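PDB 2J5Z: ficolin-3 from Homo sapiens, which probably acts as an innate immune recognition lectin, using its fibrinogen-like domain, which carries a calcium ion, to bind sugars such as galactose. Local coordinates for residues D161-H172 with Y177-R188. Numbering follows the deposited sequence.
With CA (calcium ion), chain D; GAL (beta-D-galactopyranose), chain E.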
loop_
_atom_site.group_PDB
_atom_site.type_symbol
_atom_site.label_atom_id
_atom_site.label_comp_id
_atom_site.label_asym_id
_atom_site.label_seq_id
_atom_site.Cartn_x
_atom_site.Cartn_y
_atom_site.Cartn_z
ATOM N N ASP A 161 -8.320 34.855 5.640
ATOM C CA ASP A 161 -7.079 35.396 5.088
ATOM C C ASP A 161 -7.037 36.926 5.173
ATOM O O ASP A 161 -7.884 37.532 5.816
ATOM C CB ASP A 161 -6.833 34.887 3.663
ATOM C CG ASP A 161 -7.923 35.302 2.691
ATOM O OD1 ASP A 161 -8.443 36.435 2.818
ATOM O OD2 ASP A 161 -8.256 34.494 1.798
ATOM N N SER A 162 -6.037 37.533 4.555
ATOM C CA SER A 162 -5.854 38.978 4.651
ATOM C C SER A 162 -6.232 39.647 3.332
ATOM O O SER A 162 -5.849 40.785 3.065
ATOM C CB SER A 162 -4.409 39.307 5.027
ATOM O OG SER A 162 -3.499 38.833 4.052
ATOM N N SER A 163 -6.987 38.925 2.515
ATOM C CA SER A 163 -7.404 39.410 1.203
ATOM C C SER A 163 -8.865 39.859 1.234
ATOM O O SER A 163 -9.659 39.348 2.029
ATOM C CB SER A 163 -7.217 38.302 0.165
ATOM O OG SER A 163 -7.741 38.666 -1.100
ATOM N N ASN A 164 -9.221 40.813 0.368
ATOM C CA ASN A 164 -10.612 41.256 0.241
ATOM C C ASN A 164 -11.454 40.148 -0.376
ATOM O O ASN A 164 -12.688 40.201 -0.368
ATOM C CB ASN A 164 -10.704 42.535 -0.607
ATOM N N SER A 165 -10.770 39.144 -0.907
ATOM C CA SER A 165 -11.424 37.955 -1.443
ATOM C C SER A 165 -11.144 36.714 -0.584
ATOM O O SER A 165 -10.515 36.798 0.488
ATOM C CB SER A 165 -10.958 37.708 -2.878
ATOM O OG SER A 165 -9.578 37.376 -2.932
ATOM N N ASN A 166 -11.640 35.576 -1.067
ATOM C CA ASN A 166 -11.362 34.267 -0.483
ATOM C C ASN A 166 -10.270 33.563 -1.284
ATOM O O ASN A 166 -10.526 33.006 -2.358
ATOM C CB ASN A 166 -12.646 33.420 -0.445
ATOM C CG ASN A 166 -12.426 32.036 0.148
ATOM O OD1 ASN A 166 -11.415 31.386 -0.121
ATOM N ND2 ASN A 166 -13.377 31.582 0.959
ATOM N N CYS A 167 -9.044 33.602 -0.763
ATOM C CA CYS A 167 -7.897 33.028 -1.450
ATOM C C CYS A 167 -8.075 31.557 -1.795
ATOM O O CYS A 167 -7.596 31.115 -2.822
ATOM C CB CYS A 167 -6.632 33.167 -0.615
ATOM S SG CYS A 167 -5.933 34.828 -0.605
ATOM N N ALA A 168 -8.709 30.802 -0.903
ATOM C CA ALA A 168 -8.937 29.376 -1.152
ATOM C C ALA A 168 -9.783 29.207 -2.410
ATOM O O ALA A 168 -9.477 28.385 -3.265
ATOM C CB ALA A 168 -9.610 28.724 0.043
ATOM N N VAL A 169 -10.845 29.994 -2.517
ATOM C CA VAL A 169 -11.671 29.986 -3.725
ATOM C C VAL A 169 -10.822 30.489 -4.882
ATOM O O VAL A 169 -10.647 29.803 -5.885
ATOM C CB VAL A 169 -12.928 30.862 -3.554
ATOM C CG1 VAL A 169 -13.625 31.081 -4.894
ATOM C CG2 VAL A 169 -13.882 30.238 -2.539
ATOM N N ILE A 170 -10.246 31.677 -4.713
ATOM C CA ILE A 170 -9.472 32.300 -5.780
ATOM C C ILE A 170 -8.414 31.383 -6.372
ATOM O O ILE A 170 -8.324 31.267 -7.588
ATOM C CB ILE A 170 -8.822 33.634 -5.324
ATOM C CG1 ILE A 170 -9.901 34.683 -5.038
ATOM C CG2 ILE A 170 -7.844 34.141 -6.371
ATOM C CD1 ILE A 170 -10.791 34.982 -6.239
ATOM N N VAL A 171 -7.618 30.721 -5.524
ATOM C CA VAL A 171 -6.495 29.918 -6.014
ATOM C C VAL A 171 -6.710 28.386 -5.958
ATOM O O VAL A 171 -5.781 27.619 -6.205
ATOM C CB VAL A 171 -5.157 30.289 -5.313
ATOM C CG1 VAL A 171 -5.075 31.802 -5.105
ATOM C CG2 VAL A 171 -5.016 29.567 -3.982
ATOM N N HIS A 172 -7.928 27.971 -5.628
ATOM C CA HIS A 172 -8.323 26.549 -5.611
ATOM C C HIS A 172 -7.440 25.683 -4.701
ATOM O O HIS A 172 -6.791 24.728 -5.153
ATOM C CB HIS A 172 -8.372 25.965 -7.030
ATOM C CG HIS A 172 -9.430 24.918 -7.204
ATOM N ND1 HIS A 172 -9.151 23.565 -7.199
ATOM C CD2 HIS A 172 -10.769 25.024 -7.369
ATOM C CE1 HIS A 172 -10.273 22.885 -7.361
ATOM N NE2 HIS A 172 -11.269 23.746 -7.467
ATOM N N TYR A 177 -3.317 31.151 3.998
ATOM C CA TYR A 177 -3.200 32.214 2.988
ATOM C C TYR A 177 -3.036 33.618 3.571
ATOM O O TYR A 177 -3.606 33.957 4.608
ATOM C CB TYR A 177 -4.406 32.211 2.034
ATOM C CG TYR A 177 -4.481 30.989 1.156
ATOM C CD1 TYR A 177 -3.458 30.687 0.261
ATOM C CD2 TYR A 177 -5.569 30.133 1.227
ATOM C CE1 TYR A 177 -3.515 29.551 -0.545
ATOM C CE2 TYR A 177 -5.636 29.006 0.430
ATOM C CZ TYR A 177 -4.615 28.724 -0.456
ATOM O OH TYR A 177 -4.670 27.594 -1.243
ATOM N N ALA A 178 -2.267 34.425 2.855
ATOM C CA ALA A 178 -2.193 35.858 3.099
ATOM C C ALA A 178 -3.022 36.525 1.990
ATOM O O ALA A 178 -4.251 36.576 2.078
ATOM C CB ALA A 178 -0.739 36.304 3.059
ATOM N N SER A 179 -2.367 37.014 0.941
ATOM C CA SER A 179 -3.092 37.544 -0.217
ATOM C C SER A 179 -2.312 37.429 -1.539
ATOM O O SER A 179 -1.957 38.441 -2.156
ATOM C CB SER A 179 -3.560 38.983 0.044
ATOM O OG SER A 179 -2.515 39.771 0.590
ATOM N N CYS A 180 -2.058 36.200 -1.993
ATOM C CA CYS A 180 -2.506 34.997 -1.298
ATOM C C CYS A 180 -1.385 34.096 -0.773
ATOM O O CYS A 180 -1.480 33.599 0.354
ATOM C CB CYS A 180 -3.449 34.192 -2.192
ATOM S SG CYS A 180 -5.037 34.988 -2.422
ATOM N N TYR A 181 -0.340 33.873 -1.571
ATOM C CA TYR A 181 0.676 32.883 -1.189
ATOM C C TYR A 181 2.086 32.979 -1.792
ATOM O O TYR A 181 2.292 33.529 -2.880
ATOM C CB TYR A 181 0.142 31.457 -1.426
ATOM C CG TYR A 181 0.063 31.002 -2.882
ATOM C CD1 TYR A 181 1.187 30.514 -3.542
ATOM C CD2 TYR A 181 -1.145 31.009 -3.568
ATOM C CE1 TYR A 181 1.119 30.070 -4.859
ATOM C CE2 TYR A 181 -1.226 30.560 -4.890
ATOM C CZ TYR A 181 -0.090 30.097 -5.527
ATOM O OH TYR A 181 -0.147 29.645 -6.828
ATOM N N ARG A 182 3.052 32.420 -1.061
ATOM C CA ARG A 182 4.359 32.064 -1.610
ATOM C C ARG A 182 4.430 30.551 -1.795
ATOM O O ARG A 182 5.259 30.056 -2.554
ATOM C CB ARG A 182 5.493 32.490 -0.671
ATOM C CG ARG A 182 5.477 33.954 -0.250
ATOM C CD ARG A 182 6.651 34.731 -0.801
ATOM N NE ARG A 182 7.920 34.027 -0.641
ATOM C CZ ARG A 182 8.900 34.072 -1.536
ATOM N NH1 ARG A 182 8.755 34.791 -2.645
ATOM N NH2 ARG A 182 10.020 33.405 -1.331
ATOM N N SER A 183 3.579 29.814 -1.076
ATOM C CA SER A 183 3.466 28.351 -1.257
ATOM C C SER A 183 2.001 27.911 -1.249
ATOM O O SER A 183 1.155 28.524 -0.606
ATOM C CB SER A 183 4.256 27.586 -0.188
ATOM O OG SER A 183 3.901 28.024 1.116
ATOM N N ASN A 184 1.713 26.819 -1.944
ATOM C CA ASN A 184 0.336 26.406 -2.174
ATOM C C ASN A 184 0.303 24.903 -2.442
ATOM O O ASN A 184 -0.216 24.451 -3.471
ATOM C CB ASN A 184 -0.208 27.160 -3.396
ATOM C CG ASN A 184 -1.688 26.984 -3.590
ATOM O OD1 ASN A 184 -2.478 27.042 -2.626
ATOM N ND2 ASN A 184 -2.100 26.805 -4.862
ATOM N N LEU A 185 0.865 24.128 -1.524
ATOM C CA LEU A 185 1.116 22.708 -1.767
ATOM C C LEU A 185 -0.130 21.828 -1.734
ATOM O O LEU A 185 -0.062 20.664 -2.107
ATOM C CB LEU A 185 2.172 22.157 -0.803
ATOM C CG LEU A 185 3.550 22.832 -0.857
ATOM C CD1 LEU A 185 4.492 22.162 0.137
ATOM C CD2 LEU A 185 4.169 22.856 -2.281
ATOM N N ASN A 186 -1.248 22.389 -1.279
ATOM C CA ASN A 186 -2.537 21.691 -1.303
ATOM C C ASN A 186 -3.347 22.207 -2.483
ATOM O O ASN A 186 -4.578 22.101 -2.509
ATOM C CB ASN A 186 -3.314 21.909 -0.004
ATOM C CG ASN A 186 -2.679 21.226 1.189
ATOM O OD1 ASN A 186 -1.945 20.248 1.039
ATOM N ND2 ASN A 186 -2.975 21.728 2.391
ATOM N N GLY A 187 -2.644 22.775 -3.458
ATOM C CA GLY A 187 -3.314 23.371 -4.612
ATOM C C GLY A 187 -3.716 22.322 -5.630
ATOM O O GLY A 187 -3.540 21.126 -5.406
ATOM N N ARG A 188 -4.246 22.777 -6.760
ATOM C CA ARG A 188 -4.754 21.878 -7.793
ATOM C C ARG A 188 -3.660 21.103 -8.521
ATOM O O ARG A 188 -2.657 21.664 -8.959
ATOM C CB ARG A 188 -5.602 22.667 -8.795
ATOM C CG ARG A 188 -6.392 21.799 -9.739
ATOM C CD ARG A 188 -7.528 22.609 -10.368
ATOM N NE ARG A 188 -8.478 21.745 -11.051
ATOM C CZ ARG A 188 -9.480 22.191 -11.793
ATOM N NH1 ARG A 188 -9.662 23.497 -11.942
ATOM N NH2 ARG A 188 -10.295 21.328 -12.385
HETATM CA CA CA D . -10.669 37.179 2.732
HETATM C C1 GAL E . 0.165 36.142 -4.534
HETATM C C2 GAL E . 0.884 34.839 -4.846
HETATM C C3 GAL E . 0.356 34.222 -6.134
HETATM C C4 GAL E . -1.164 34.315 -6.280
HETATM C C5 GAL E . -1.739 35.622 -5.757
HETATM C C6 GAL E . -3.262 35.569 -5.729
HETATM O O1 GAL E . 0.643 36.702 -3.305
HETATM O O2 GAL E . 2.292 35.080 -4.981
HETATM O O3 GAL E . 0.745 32.847 -6.168
HETATM O O4 GAL E . -1.784 33.229 -5.586
HETATM O O5 GAL E . -1.223 35.843 -4.447
HETATM O O6 GAL E . -3.794 36.787 -6.263
HETATM O O HOH W 1 -10.460 38.003 4.930
HETATM O O HOH W 2 -1.603 40.310 3.216
HETATM O O HOH W 3 -4.074 25.477 -6.944
HETATM O O HOH W 4 -6.741 21.971 -4.331
HETATM O O HOH W 5 -12.688 38.505 2.800
#
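C167 and C180 both swing SG anti to their own carbonyl carbon (chi1 -76° and -70°), which brings the sulfurs together in a disulfide, SG to SG 2.0 Å, with a chi3 of -83°. This staples the first turn of helix 167-171 to the irregular chain 177-188. The C167 CB also packs against Y177 CG at 3.5 Å, while the C167 backbone carbon lies over one face of that ring. Farther along the helix, V171 uses its two branches differently: CG2 meets Y177 OH at 3.4 Å, and CG1 is turned to galactose O4. Its CB touches Y181 CE2 at 4.0 Å, at the edge of the ring. A tyrosine suits position 177 because its ring packs against C167, A168 and V171 while its hydroxyl donates to N184 OD1 (2.6 Å), in the plane of that carbonyl; N184 ND2 is held by G200 O. N184 CB in turn backs the centre of the Y181 ring, opposite the face over whose rim galactose O3 sits. This is the sugar pocket of a fibrinogen-like domain, set beside its calcium loop. The cis peptide between S179 and C180 presents C180 N to galactose O5 at 2.6 Å. On the calcium side D161 divides its carboxylate: OD1 binds the metal and accepts from S163 N in an Asx turn, while OD2 receives C167 N at the start of the helix. S163 and S165 give the calcium their backbone oxygens, D159 is a further ligand, and the two serine hydroxyls hydrogen-bond to each other; S162 N ties this loop to A178 O at 3.2 Å. At the far end H172 closes the helix in a Schellman motif with positive phi; its ND1 lies 3.7 Å from CD of the extended R188 chain, and a water bridges H172 O to N186 O.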